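PDB 2B3F: glucose-binding protein from Thermus thermophilus HB27, which binds glucose or galactose, here galactose, and probably delivers the sugar to a binding-protein-dependent transport system. Local coordinates for residues 113-121 / 308-317; 84-93 / 293-301. All blocks are in the same frame, centred on the assembly; numbering follows the deposited sequence.

Interaction 1. Residues 113-121 / 308-317; sequences SVPVNIHRS and SNPLKGSIAA. Unlike the reference sequence in segment 308-317: Ser308 (reference Phe). With GAL (beta-D-galactopyranose), chain G.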
ATOM      1  N   SER A 113       8.226  11.466  -9.968  1.00 16.15           N
ATOM      2  CA  SER A 113       7.050  11.801  -9.154  1.00 16.26           C
ATOM      3  C   SER A 113       7.471  12.372  -7.806  1.00 16.53           C
ATOM      4  O   SER A 113       8.657  12.338  -7.443  1.00 15.56           O
ATOM      5  CB  SER A 113       6.144  10.578  -8.945  1.00 16.09           C
ATOM      6  OG  SER A 113       6.784   9.651  -8.105  1.00 16.78           O
ATOM      7  N   VAL A 114       6.490  12.890  -7.073  1.00 15.86           N
ATOM      8  CA  VAL A 114       6.703  13.501  -5.773  1.00 16.20           C
ATOM      9  C   VAL A 114       5.951  12.693  -4.723  1.00 16.41           C
ATOM     10  O   VAL A 114       4.713  12.645  -4.759  1.00 14.91           O
ATOM     11  CB  VAL A 114       6.177  14.951  -5.744  1.00 17.18           C
ATOM     12  CG1 VAL A 114       6.490  15.620  -4.398  1.00 18.38           C
ATOM     13  CG2 VAL A 114       6.725  15.724  -6.947  1.00 17.85           C
ATOM     14  N   PRO A 115       6.682  12.052  -3.803  1.00 16.86           N
ATOM     15  CA  PRO A 115       6.031  11.269  -2.745  1.00 16.77           C
ATOM     16  C   PRO A 115       5.283  12.129  -1.739  1.00 17.09           C
ATOM     17  O   PRO A 115       5.802  13.159  -1.294  1.00 16.21           O
ATOM     18  CB  PRO A 115       7.180  10.529  -2.070  1.00 17.37           C
ATOM     19  CG  PRO A 115       8.388  10.795  -2.902  1.00 19.09           C
ATOM     20  CD  PRO A 115       8.158  11.995  -3.707  1.00 17.38           C
ATOM     21  N   VAL A 116       4.070  11.720  -1.383  1.00 15.99           N
ATOM     22  CA  VAL A 116       3.278  12.438  -0.395  1.00 15.87           C
ATOM     23  C   VAL A 116       3.274  11.769   0.970  1.00 15.34           C
ATOM     24  O   VAL A 116       2.945  12.395   1.967  1.00 15.94           O
ATOM     25  CB  VAL A 116       1.843  12.710  -0.892  1.00 16.13           C
ATOM     26  CG1 VAL A 116       1.036  11.437  -1.031  1.00 18.63           C
ATOM     27  CG2 VAL A 116       1.123  13.704   0.056  1.00 17.10           C
ATOM     28  N   ASN A 117       3.627  10.487   1.011  1.00 14.89           N
ATOM     29  CA  ASN A 117       3.511   9.708   2.215  1.00 14.56           C
ATOM     30  C   ASN A 117       4.381   8.459   2.183  1.00 14.47           C
ATOM     31  O   ASN A 117       5.085   8.173   1.196  1.00 13.95           O
ATOM     32  CB  ASN A 117       2.032   9.322   2.454  1.00 14.25           C
ATOM     33  CG  ASN A 117       1.493   8.348   1.409  1.00 15.16           C
ATOM     34  OD1 ASN A 117       2.228   7.841   0.581  1.00 16.45           O
ATOM     35  ND2 ASN A 117       0.185   8.077   1.467  1.00 15.99           N
ATOM     36  N   ILE A 118       4.324   7.744   3.288  1.00 14.38           N
ATOM     37  CA  ILE A 118       4.799   6.374   3.396  1.00 14.71           C
ATOM     38  C   ILE A 118       3.681   5.585   4.093  1.00 13.96           C
ATOM     39  O   ILE A 118       3.246   5.933   5.189  1.00 13.68           O
ATOM     40  CB  ILE A 118       6.091   6.259   4.244  1.00 15.64           C
ATOM     41  CG1 ILE A 118       7.245   7.052   3.609  1.00 15.57           C
ATOM     42  CG2 ILE A 118       6.479   4.818   4.457  1.00 14.51           C
ATOM     43  CD1 ILE A 118       7.802   6.497   2.331  1.00 18.50           C
ATOM     44  N   HIS A 119       3.192   4.532   3.432  1.00 14.08           N
ATOM     45  CA  HIS A 119       2.347   3.547   4.091  1.00 13.86           C
ATOM     46  C   HIS A 119       3.159   2.272   4.371  1.00 13.62           C
ATOM     47  O   HIS A 119       4.146   1.959   3.685  1.00 13.22           O
ATOM     48  CB  HIS A 119       1.115   3.166   3.240  1.00 13.61           C
ATOM     49  CG  HIS A 119      -0.095   4.055   3.398  1.00 13.06           C
ATOM     50  ND1 HIS A 119      -0.812   4.160   4.569  1.00 12.20           N
ATOM     51  CD2 HIS A 119      -0.755   4.813   2.486  1.00 12.55           C
ATOM     52  CE1 HIS A 119      -1.854   4.956   4.369  1.00 12.76           C
ATOM     53  NE2 HIS A 119      -1.837   5.367   3.115  1.00 13.60           N
ATOM     54  N   ARG A 120       2.704   1.532   5.371  1.00 14.06           N
ATOM     55  CA  ARG A 120       3.246   0.230   5.727  1.00 14.32           C
ATOM     56  C   ARG A 120       2.218  -0.844   5.365  1.00 14.88           C
ATOM     57  O   ARG A 120       1.037  -0.719   5.732  1.00 15.27           O
ATOM     58  CB  ARG A 120       3.479   0.162   7.225  1.00 14.49           C
ATOM     59  CG  ARG A 120       4.214  -1.077   7.649  1.00 14.55           C
ATOM     60  CD  ARG A 120       4.606  -1.003   9.096  1.00 15.61           C
ATOM     61  NE  ARG A 120       5.435  -2.127   9.475  1.00 16.00           N
ATOM     62  CZ  ARG A 120       6.020  -2.239  10.661  1.00 18.45           C
ATOM     63  NH1 ARG A 120       5.847  -1.303  11.564  1.00 20.57           N
ATOM     64  NH2 ARG A 120       6.789  -3.272  10.932  1.00 19.15           N
ATOM     65  N   SER A 121       2.688  -1.884   4.691  1.00 15.04           N
ATOM     66  CA  SER A 121       1.842  -2.984   4.272  1.00 14.85           C
ATOM     67  C   SER A 121       1.636  -4.020   5.388  1.00 15.71           C
ATOM     68  O   SER A 121       0.509  -4.506   5.584  1.00 14.48           O
ATOM     69  CB  SER A 121       2.434  -3.668   3.036  1.00 15.74           C
ATOM     70  OG  SER A 121       1.683  -4.836   2.716  1.00 14.96           O
ATOM     71  N   SER A 308      -2.364  16.351   5.717  1.00 20.79           N
ATOM     72  CA  SER A 308      -3.085  15.191   5.158  1.00 19.77           C
ATOM     73  C   SER A 308      -2.795  13.871   5.850  1.00 19.40           C
ATOM     74  O   SER A 308      -3.718  13.081   6.112  1.00 18.76           O
ATOM     75  CB  SER A 308      -2.813  15.076   3.664  1.00 20.51           C
ATOM     76  OG  SER A 308      -1.427  14.984   3.402  1.00 21.60           O
ATOM     77  N   ASN A 309      -1.531  13.578   6.139  1.00 17.72           N
ATOM     78  CA  ASN A 309      -1.188  12.238   6.603  1.00 17.81           C
ATOM     79  C   ASN A 309      -1.783  11.823   7.934  1.00 17.03           C
ATOM     80  O   ASN A 309      -2.171  10.678   8.091  1.00 16.87           O
ATOM     81  CB  ASN A 309       0.320  11.964   6.507  1.00 17.48           C
ATOM     82  CG  ASN A 309       0.765  11.815   5.074  1.00 19.02           C
ATOM     83  OD1 ASN A 309       0.248  10.961   4.349  1.00 18.67           O
ATOM     84  ND2 ASN A 309       1.693  12.660   4.631  1.00 18.10           N
ATOM     85  N   PRO A 310      -1.885  12.742   8.907  1.00 17.68           N
ATOM     86  CA  PRO A 310      -2.579  12.338  10.141  1.00 17.80           C
ATOM     87  C   PRO A 310      -4.022  11.815   9.924  1.00 17.85           C
ATOM     88  O   PRO A 310      -4.492  10.960  10.686  1.00 19.88           O
ATOM     89  CB  PRO A 310      -2.562  13.623  10.988  1.00 18.31           C
ATOM     90  CG  PRO A 310      -1.318  14.368  10.494  1.00 17.63           C
ATOM     91  CD  PRO A 310      -1.317  14.102   9.002  1.00 17.15           C
ATOM     92  N   LEU A 311      -4.700  12.327   8.909  1.00 16.99           N
ATOM     93  CA  LEU A 311      -6.041  11.841   8.538  1.00 16.79           C
ATOM     94  C   LEU A 311      -6.003  10.478   7.838  1.00 17.21           C
ATOM     95  O   LEU A 311      -6.928   9.664   7.962  1.00 16.81           O
ATOM     96  CB  LEU A 311      -6.728  12.842   7.619  1.00 17.22           C
ATOM     97  CG  LEU A 311      -7.036  14.204   8.245  1.00 18.42           C
ATOM     98  CD1 LEU A 311      -7.450  15.227   7.172  1.00 20.77           C
ATOM     99  CD2 LEU A 311      -8.142  14.029   9.286  1.00 21.73           C
ATOM    100  N   LYS A 312      -4.931  10.244   7.096  1.00 16.60           N
ATOM    101  CA  LYS A 312      -4.806   9.078   6.197  1.00 16.02           C
ATOM    102  C   LYS A 312      -4.393   7.778   6.874  1.00 16.27           C
ATOM    103  O   LYS A 312      -4.785   6.700   6.412  1.00 16.40           O
ATOM    104  CB  LYS A 312      -3.782   9.407   5.111  1.00 16.28           C
ATOM    105  CG  LYS A 312      -3.691   8.429   3.950  1.00 16.76           C
ATOM    106  CD  LYS A 312      -4.862   8.455   3.022  1.00 18.36           C
ATOM    107  CE  LYS A 312      -4.504   7.777   1.702  1.00 18.06           C
ATOM    108  NZ  LYS A 312      -4.195   6.330   1.922  1.00 14.78           N
ATOM    109  N   GLY A 313      -3.554   7.855   7.900  1.00 15.33           N
ATOM    110  CA  GLY A 313      -3.003   6.681   8.566  1.00 15.58           C
ATOM    111  C   GLY A 313      -1.564   6.372   8.146  1.00 15.70           C
ATOM    112  O   GLY A 313      -0.875   5.603   8.792  1.00 18.44           O
ATOM    113  N   SER A 314      -1.143   6.975   7.048  1.00 16.11           N
ATOM    114  CA  SER A 314       0.243   6.948   6.592  1.00 15.77           C
ATOM    115  C   SER A 314       1.035   7.963   7.409  1.00 16.82           C
ATOM    116  O   SER A 314       0.467   8.793   8.111  1.00 18.06           O
ATOM    117  CB  SER A 314       0.337   7.345   5.119  1.00 15.83           C
ATOM    118  OG  SER A 314      -0.534   8.411   4.783  1.00 15.92           O
ATOM    119  N   ILE A 315       2.349   7.890   7.261  1.00 16.36           N
ATOM    120  CA  ILE A 315       3.243   8.912   7.793  1.00 16.12           C
ATOM    121  C   ILE A 315       3.746   9.768   6.620  1.00 16.12           C
ATOM    122  O   ILE A 315       3.594   9.411   5.451  1.00 15.64           O
ATOM    123  CB  ILE A 315       4.403   8.273   8.609  1.00 15.71           C
ATOM    124  CG1 ILE A 315       5.331   7.458   7.702  1.00 16.58           C
ATOM    125  CG2 ILE A 315       3.832   7.443   9.761  1.00 14.43           C
ATOM    126  CD1 ILE A 315       6.488   6.735   8.383  1.00 16.18           C
ATOM    127  N   ALA A 316       4.348  10.923   6.943  1.00 15.94           N
ATOM    128  CA  ALA A 316       4.899  11.771   5.913  1.00 16.26           C
ATOM    129  C   ALA A 316       6.137  11.116   5.289  1.00 15.23           C
ATOM    130  O   ALA A 316       6.864  10.389   5.960  1.00 16.07           O
ATOM    131  CB  ALA A 316       5.278  13.132   6.506  1.00 16.97           C
ATOM    132  N   ALA A 317       6.353  11.395   4.015  1.00 15.29           N
ATOM    133  CA  ALA A 317       7.607  11.025   3.332  1.00 15.88           C
ATOM    134  C   ALA A 317       8.748  11.994   3.718  1.00 16.45           C
ATOM    135  O   ALA A 317       9.909  11.597   3.764  1.00 16.83           O
ATOM    136  CB  ALA A 317       7.426  11.021   1.841  1.00 15.94           C
TER
HETATM  137  C1  GAL G3310      -2.932   1.554  -1.715  1.00 11.43           C
HETATM  138  C2  GAL G3310      -2.692   3.069  -1.669  1.00 12.31           C
HETATM  139  C3  GAL G3310      -3.266   3.698  -0.407  1.00 11.16           C
HETATM  140  C4  GAL G3310      -4.730   3.301  -0.209  1.00 12.13           C
HETATM  141  C5  GAL G3310      -4.855   1.768  -0.382  1.00 12.53           C
HETATM  142  C6  GAL G3310      -6.283   1.220  -0.228  1.00 11.86           C
HETATM  143  O1  GAL G3310      -2.462   1.001  -2.907  1.00 13.35           O
HETATM  144  O2  GAL G3310      -1.283   3.323  -1.796  1.00 11.86           O
HETATM  145  O3  GAL G3310      -3.164   5.113  -0.478  1.00 13.91           O
HETATM  146  O4  GAL G3310      -5.491   4.016  -1.146  1.00 16.88           O
HETATM  147  O5  GAL G3310      -4.344   1.336  -1.620  1.00 11.75           O
HETATM  148  O6  GAL G3310      -7.066   1.569  -1.330  1.00 12.59           O
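His119 and Lys312 cross at about a right angle beside the galactose, and the lysine NZ gives a 2.8 Å hydrogen bond to His119 NE2, meeting the ring at its edge, 18° out of its plane. The same NZ donates to O3 of the sugar, 2.9 Å away. Lysine CG stands anti to the backbone N (chi1 -170°), and bends at chi2 and chi4 bring the amine round between imidazole and sugar. Over one face of the imidazole sits Ser314 CB, a CH-pi contact 3.4 Å from the ring centroid; ND1 is held by Asp243, so the ring is fixed by its two nitrogens and by this face. Gly313, with positive phi, ends helix 302-312 and turns the chain, which brings Ser314 over that face. Next to it Ile118 and Ile315 form a single antiparallel bridge, a hydrogen-bonded pair: Ile118 N reaches Ile315 O at 2.8 Å and Ile315 N reaches Ile118 O at 3.0 Å, while Ile118 CB rests on Ile315 CG1. Further along, Asn309 turns its amide to segment 113-121: ND2 donates to Val116 O (3.0 Å, 168°), which lies close to the amide plane, and OD1 accepts from Ser314 OG at 2.7 Å. Asn117 leans only weakly on Ser314 OG through ND2; its OD1 takes the backbone N of Asp278, another residue that binds the galactose. Pro115 CB against Ala317 CB closes the apolar end. Because NZ donates to His119 NE2, that nitrogen is probably the unprotonated one, consistent with a hydrogen on ND1 facing Asp243; the chain of bonds from Asp243 through His119 probably helps to hold the amine toward the sugar hydroxyl, and the carboxylate probably makes the imidazole a stronger acceptor.

Interaction 2. Residues 84-93 / 293-301; sequences LSALFRQEGW and INWLRLVGS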
ATOM      1  N   LEU A  84      11.059  15.735 -13.415  1.00 20.91           N
ATOM      2  CA  LEU A  84      10.853  16.700 -12.345  1.00 20.89           C
ATOM      3  C   LEU A  84      12.154  17.133 -11.649  1.00 20.68           C
ATOM      4  O   LEU A  84      12.102  17.792 -10.621  1.00 20.30           O
ATOM      5  CB  LEU A  84       9.906  16.115 -11.285  1.00 20.95           C
ATOM      6  CG  LEU A  84       8.557  15.600 -11.803  1.00 19.99           C
ATOM      7  CD1 LEU A  84       7.735  15.032 -10.641  1.00 18.41           C
ATOM      8  CD2 LEU A  84       7.785  16.716 -12.483  1.00 20.72           C
ATOM      9  N   SER A  85      13.304  16.761 -12.212  1.00 21.53           N
ATOM     10  CA  SER A  85      14.606  17.077 -11.603  1.00 22.27           C
ATOM     11  C   SER A  85      14.757  18.562 -11.231  1.00 22.32           C
ATOM     12  O   SER A  85      15.176  18.886 -10.114  1.00 22.21           O
ATOM     13  CB  SER A  85      15.744  16.631 -12.531  1.00 22.15           C
ATOM     14  OG  SER A  85      15.709  15.215 -12.740  1.00 23.82           O
ATOM     15  N   ALA A  86      14.370  19.456 -12.142  1.00 22.93           N
ATOM     16  CA  ALA A  86      14.518  20.915 -11.899  1.00 22.98           C
ATOM     17  C   ALA A  86      13.641  21.374 -10.750  1.00 23.24           C
ATOM     18  O   ALA A  86      14.045  22.187  -9.919  1.00 23.95           O
ATOM     19  CB  ALA A  86      14.176  21.688 -13.160  1.00 23.37           C
ATOM     20  N   LEU A  87      12.417  20.836 -10.695  1.00 22.83           N
ATOM     21  CA  LEU A  87      11.512  21.125  -9.595  1.00 22.40           C
ATOM     22  C   LEU A  87      12.086  20.619  -8.278  1.00 21.58           C
ATOM     23  O   LEU A  87      11.995  21.300  -7.261  1.00 21.68           O
ATOM     24  CB  LEU A  87      10.128  20.504  -9.862  1.00 22.44           C
ATOM     25  CG  LEU A  87       9.058  20.774  -8.824  1.00 22.51           C
ATOM     26  CD1 LEU A  87       8.760  22.255  -8.745  1.00 23.56           C
ATOM     27  CD2 LEU A  87       7.800  19.981  -9.210  1.00 21.88           C
ATOM     28  N   PHE A  88      12.673  19.428  -8.291  1.00 21.87           N
ATOM     29  CA  PHE A  88      13.313  18.878  -7.099  1.00 22.63           C
ATOM     30  C   PHE A  88      14.427  19.808  -6.617  1.00 23.82           C
ATOM     31  O   PHE A  88      14.553  20.064  -5.423  1.00 23.93           O
ATOM     32  CB  PHE A  88      13.842  17.457  -7.344  1.00 21.96           C
ATOM     33  CG  PHE A  88      12.827  16.382  -7.011  1.00 21.62           C
ATOM     34  CD1 PHE A  88      11.729  16.167  -7.842  1.00 21.60           C
ATOM     35  CD2 PHE A  88      12.956  15.625  -5.864  1.00 18.78           C
ATOM     36  CE1 PHE A  88      10.776  15.190  -7.517  1.00 21.06           C
ATOM     37  CE2 PHE A  88      11.997  14.646  -5.529  1.00 21.24           C
ATOM     38  CZ  PHE A  88      10.915  14.448  -6.367  1.00 20.60           C
ATOM     39  N   ARG A  89      15.219  20.317  -7.554  1.00 25.16           N
ATOM     40  CA  ARG A  89      16.268  21.269  -7.178  1.00 26.24           C
ATOM     41  C   ARG A  89      15.658  22.541  -6.602  1.00 25.99           C
ATOM     42  O   ARG A  89      16.041  22.992  -5.516  1.00 26.19           O
ATOM     43  CB  ARG A  89      17.136  21.597  -8.379  1.00 26.67           C
ATOM     44  CG  ARG A  89      18.049  20.453  -8.780  1.00 30.28           C
ATOM     45  CD  ARG A  89      19.126  20.902  -9.766  1.00 31.94           C
ATOM     46  NE  ARG A  89      18.605  21.005 -11.129  1.00 37.21           N
ATOM     47  CZ  ARG A  89      18.458  19.978 -11.975  1.00 39.44           C
ATOM     48  NH1 ARG A  89      18.809  18.734 -11.624  1.00 41.38           N
ATOM     49  NH2 ARG A  89      17.964  20.192 -13.196  1.00 39.17           N
ATOM     50  N   GLN A  90      14.695  23.106  -7.315  1.00 25.89           N
ATOM     51  CA  GLN A  90      14.020  24.320  -6.869  1.00 25.85           C
ATOM     52  C   GLN A  90      13.496  24.219  -5.439  1.00 25.62           C
ATOM     53  O   GLN A  90      13.616  25.158  -4.663  1.00 26.16           O
ATOM     54  CB  GLN A  90      12.882  24.673  -7.832  1.00 25.69           C
ATOM     55  CG  GLN A  90      11.924  25.721  -7.302  1.00 26.89           C
ATOM     56  CD  GLN A  90      10.840  26.072  -8.290  1.00 28.06           C
ATOM     57  OE1 GLN A  90      11.125  26.546  -9.390  1.00 31.95           O
ATOM     58  NE2 GLN A  90       9.577  25.843  -7.907  1.00 29.64           N
ATOM     59  N   GLU A  91      12.891  23.076  -5.097  1.00 24.99           N
ATOM     60  CA  GLU A  91      12.192  22.900  -3.821  1.00 24.55           C
ATOM     61  C   GLU A  91      13.057  22.320  -2.694  1.00 24.01           C
ATOM     62  O   GLU A  91      12.587  22.190  -1.574  1.00 24.59           O
ATOM     63  CB  GLU A  91      10.951  22.000  -4.020  1.00 24.21           C
ATOM     64  CG  GLU A  91       9.922  22.566  -4.986  1.00 25.00           C
ATOM     65  CD  GLU A  91       9.213  23.786  -4.446  1.00 26.60           C
ATOM     66  OE1 GLU A  91       8.785  23.764  -3.269  1.00 25.79           O
ATOM     67  OE2 GLU A  91       9.079  24.778  -5.214  1.00 27.83           O
ATOM     68  N   GLY A  92      14.308  21.973  -2.983  1.00 24.11           N
ATOM     69  CA  GLY A  92      15.188  21.389  -1.980  1.00 23.86           C
ATOM     70  C   GLY A  92      14.820  19.960  -1.606  1.00 23.61           C
ATOM     71  O   GLY A  92      15.149  19.482  -0.518  1.00 23.86           O
ATOM     72  N   TRP A  93      14.149  19.254  -2.514  1.00 22.82           N
ATOM     73  CA  TRP A  93      13.599  17.943  -2.161  1.00 22.17           C
ATOM     74  C   TRP A  93      14.628  16.815  -2.088  1.00 21.94           C
ATOM     75  O   TRP A  93      14.369  15.796  -1.466  1.00 21.87           O
ATOM     76  CB  TRP A  93      12.487  17.546  -3.122  1.00 21.11           C
ATOM     77  CG  TRP A  93      11.200  18.313  -2.948  1.00 20.10           C
ATOM     78  CD1 TRP A  93      10.765  18.954  -1.833  1.00 20.15           C
ATOM     79  CD2 TRP A  93      10.173  18.458  -3.926  1.00 19.09           C
ATOM     80  NE1 TRP A  93       9.527  19.506  -2.069  1.00 20.48           N
ATOM     81  CE2 TRP A  93       9.151  19.213  -3.352  1.00 20.49           C
ATOM     82  CE3 TRP A  93      10.029  18.020  -5.243  1.00 18.79           C
ATOM     83  CZ2 TRP A  93       7.993  19.549  -4.053  1.00 19.31           C
ATOM     84  CZ3 TRP A  93       8.899  18.360  -5.934  1.00 19.14           C
ATOM     85  CH2 TRP A  93       7.887  19.099  -5.335  1.00 18.81           C
ATOM     86  N   ILE A 293       1.850  21.696 -11.398  1.00 18.65           N
ATOM     87  CA  ILE A 293       3.150  21.944 -10.755  1.00 18.97           C
ATOM     88  C   ILE A 293       2.959  22.515  -9.352  1.00 18.70           C
ATOM     89  O   ILE A 293       3.622  22.115  -8.404  1.00 19.16           O
ATOM     90  CB  ILE A 293       4.043  22.879 -11.625  1.00 19.09           C
ATOM     91  CG1 ILE A 293       4.507  22.136 -12.883  1.00 18.91           C
ATOM     92  CG2 ILE A 293       5.232  23.375 -10.814  1.00 18.64           C
ATOM     93  CD1 ILE A 293       5.112  23.007 -13.957  1.00 20.48           C
ATOM     94  N   ASN A 294       2.027  23.453  -9.198  1.00 19.01           N
ATOM     95  CA  ASN A 294       1.754  23.994  -7.877  1.00 19.36           C
ATOM     96  C   ASN A 294       1.153  22.955  -6.915  1.00 18.83           C
ATOM     97  O   ASN A 294       1.384  22.978  -5.707  1.00 18.82           O
ATOM     98  CB  ASN A 294       0.882  25.242  -8.003  1.00 20.70           C
ATOM     99  CG  ASN A 294       1.658  26.423  -8.615  1.00 22.59           C
ATOM    100  OD1 ASN A 294       2.887  26.455  -8.533  1.00 25.59           O
ATOM    101  ND2 ASN A 294       0.944  27.381  -9.222  1.00 24.41           N
ATOM    102  N   TRP A 295       0.401  22.004  -7.463  1.00 18.50           N
ATOM    103  CA  TRP A 295      -0.068  20.887  -6.651  1.00 18.15           C
ATOM    104  C   TRP A 295       1.125  20.050  -6.170  1.00 17.64           C
ATOM    105  O   TRP A 295       1.204  19.694  -5.002  1.00 16.74           O
ATOM    106  CB  TRP A 295      -1.083  20.045  -7.450  1.00 18.16           C
ATOM    107  CG  TRP A 295      -1.489  18.750  -6.804  1.00 17.73           C
ATOM    108  CD1 TRP A 295      -1.053  17.514  -7.144  1.00 17.88           C
ATOM    109  CD2 TRP A 295      -2.403  18.567  -5.712  1.00 18.76           C
ATOM    110  NE1 TRP A 295      -1.638  16.566  -6.349  1.00 18.04           N
ATOM    111  CE2 TRP A 295      -2.463  17.178  -5.452  1.00 17.69           C
ATOM    112  CE3 TRP A 295      -3.180  19.431  -4.939  1.00 17.20           C
ATOM    113  CZ2 TRP A 295      -3.280  16.637  -4.461  1.00 17.49           C
ATOM    114  CZ3 TRP A 295      -3.965  18.902  -3.936  1.00 18.22           C
ATOM    115  CH2 TRP A 295      -4.026  17.505  -3.716  1.00 17.18           C
ATOM    116  N   LEU A 296       2.054  19.742  -7.070  1.00 18.14           N
ATOM    117  CA  LEU A 296       3.263  18.986  -6.687  1.00 18.50           C
ATOM    118  C   LEU A 296       4.048  19.684  -5.572  1.00 18.77           C
ATOM    119  O   LEU A 296       4.529  19.047  -4.622  1.00 17.76           O
ATOM    120  CB  LEU A 296       4.166  18.747  -7.906  1.00 18.77           C
ATOM    121  CG  LEU A 296       3.557  17.977  -9.077  1.00 19.25           C
ATOM    122  CD1 LEU A 296       4.589  17.748 -10.158  1.00 18.92           C
ATOM    123  CD2 LEU A 296       2.943  16.643  -8.595  1.00 19.70           C
ATOM    124  N   ARG A 297       4.174  21.010  -5.676  1.00 19.41           N
ATOM    125  CA  ARG A 297       4.891  21.768  -4.657  1.00 19.84           C
ATOM    126  C   ARG A 297       4.203  21.661  -3.308  1.00 19.45           C
ATOM    127  O   ARG A 297       4.858  21.567  -2.270  1.00 19.77           O
ATOM    128  CB  ARG A 297       5.043  23.234  -5.084  1.00 20.65           C
ATOM    129  CG  ARG A 297       5.909  23.407  -6.332  1.00 21.38           C
ATOM    130  CD  ARG A 297       5.965  24.856  -6.799  1.00 23.92           C
ATOM    131  NE  ARG A 297       6.367  25.700  -5.674  1.00 27.77           N
ATOM    132  CZ  ARG A 297       5.730  26.791  -5.252  1.00 30.99           C
ATOM    133  NH1 ARG A 297       4.652  27.252  -5.885  1.00 33.92           N
ATOM    134  NH2 ARG A 297       6.208  27.454  -4.198  1.00 31.40           N
ATOM    135  N   LEU A 298       2.869  21.638  -3.325  1.00 18.85           N
ATOM    136  CA  LEU A 298       2.103  21.451  -2.105  1.00 19.26           C
ATOM    137  C   LEU A 298       2.248  20.047  -1.512  1.00 18.35           C
ATOM    138  O   LEU A 298       2.517  19.879  -0.329  1.00 17.85           O
ATOM    139  CB  LEU A 298       0.619  21.767  -2.345  1.00 19.04           C
ATOM    140  CG  LEU A 298      -0.323  21.410  -1.192  1.00 20.03           C
ATOM    141  CD1 LEU A 298       0.010  22.171   0.050  1.00 24.26           C
ATOM    142  CD2 LEU A 298      -1.777  21.655  -1.593  1.00 20.59           C
ATOM    143  N   VAL A 299       2.046  19.024  -2.337  1.00 18.99           N
ATOM    144  CA  VAL A 299       2.100  17.650  -1.802  1.00 19.40           C
ATOM    145  C   VAL A 299       3.516  17.269  -1.361  1.00 18.15           C
ATOM    146  O   VAL A 299       3.679  16.414  -0.511  1.00 18.28           O
ATOM    147  CB  VAL A 299       1.489  16.578  -2.771  1.00 19.99           C
ATOM    148  CG1 VAL A 299       0.062  16.968  -3.188  1.00 22.74           C
ATOM    149  CG2 VAL A 299       2.334  16.364  -3.942  1.00 21.74           C
ATOM    150  N   GLY A 300       4.528  17.932  -1.916  1.00 18.45           N
ATOM    151  CA  GLY A 300       5.918  17.751  -1.477  1.00 18.95           C
ATOM    152  C   GLY A 300       6.360  18.557  -0.251  1.00 19.44           C
ATOM    153  O   GLY A 300       7.492  18.399   0.221  1.00 19.85           O
ATOM    154  N   SER A 301       5.472  19.387   0.279  1.00 19.21           N
ATOM    155  CA  SER A 301       5.790  20.299   1.392  1.00 19.62           C
ATOM    156  C   SER A 301       5.434  19.736   2.754  1.00 20.09           C
ATOM    157  O   SER A 301       4.541  18.883   2.892  1.00 19.66           O
ATOM    158  CB  SER A 301       5.037  21.623   1.182  1.00 19.57           C
ATOM    159  OG  SER A 301       3.638  21.493   1.416  1.00 18.63           O
TER
HETATM  160  O   HOH W   1       7.508  21.799  -1.575  1.00 25.38           O
HETATM  161  O   HOH W   2       9.602  27.301  -4.291  1.00 42.94           O
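Leu87 and Leu296 cross at about a right angle between helices 85-91 and 293-299, a helix-helix packing in the periplasmic-binding-protein fold whose axes come within 11.4 Å at a crossing angle of -49°. Leu87 CD2 lies 4.0 Å from Leu296 CD1, which Leu84 CD2 also approaches, and Leu87 CD1 rests on the aliphatic CG of Arg297. At the more exposed side of this apolar seam, Arg297 NE donates to Glu91 OE2 at 2.9 Å in a salt bridge; the carboxylate is met from above, 48° out of its plane. A bend at chi3 turns the guanidinium toward the glutamate, and NH1 is steadied by Asn294 OD1. Gln90 NE2 gives the same OE2 a nearly straight bond (177°) on its anti lone pair, so one oxygen takes two protein donors and a water besides. Glu91 CB in turn lies over one face of the Trp93 indole, near its rim, after the Schellman motif at Gly92 has carried the chain round to the tryptophan. The six-membered part of the indole packs on the end of the second helix, CH2 3.4 Å from Leu296 O, with Arg297 CA at the ring edge. Val114 of strand 110-115 backs both Leu84 and Trp93. One water joins the two segments, donating to Glu91 OE1 at 2.9 Å and to Arg297 O at 2.7 Å.

In the fold
The segments alternate along the chain: 84-93, 113-121, 293-301, then 308-317, so the two interactions cross along the chain, their centres about 16 Å apart. Helices 289-299 and 302-312 are consecutive, and strand 110-115 links the two sites: Ser113 packs on Leu84 and Phe88, and Val114 lies against Trp93 and Gly300. Segment 113-121 supplies strands to the mixed sheet, where they pair with 272-280, and interaction 2 packs against strand 110-115. Interaction 1 is buried near the middle of the chain, at the galactose; interaction 2 lies about 23 Å from the chain centre, partly buried. Ser113 and Val114 thus join the galactose-binding region to the outlying helix pair.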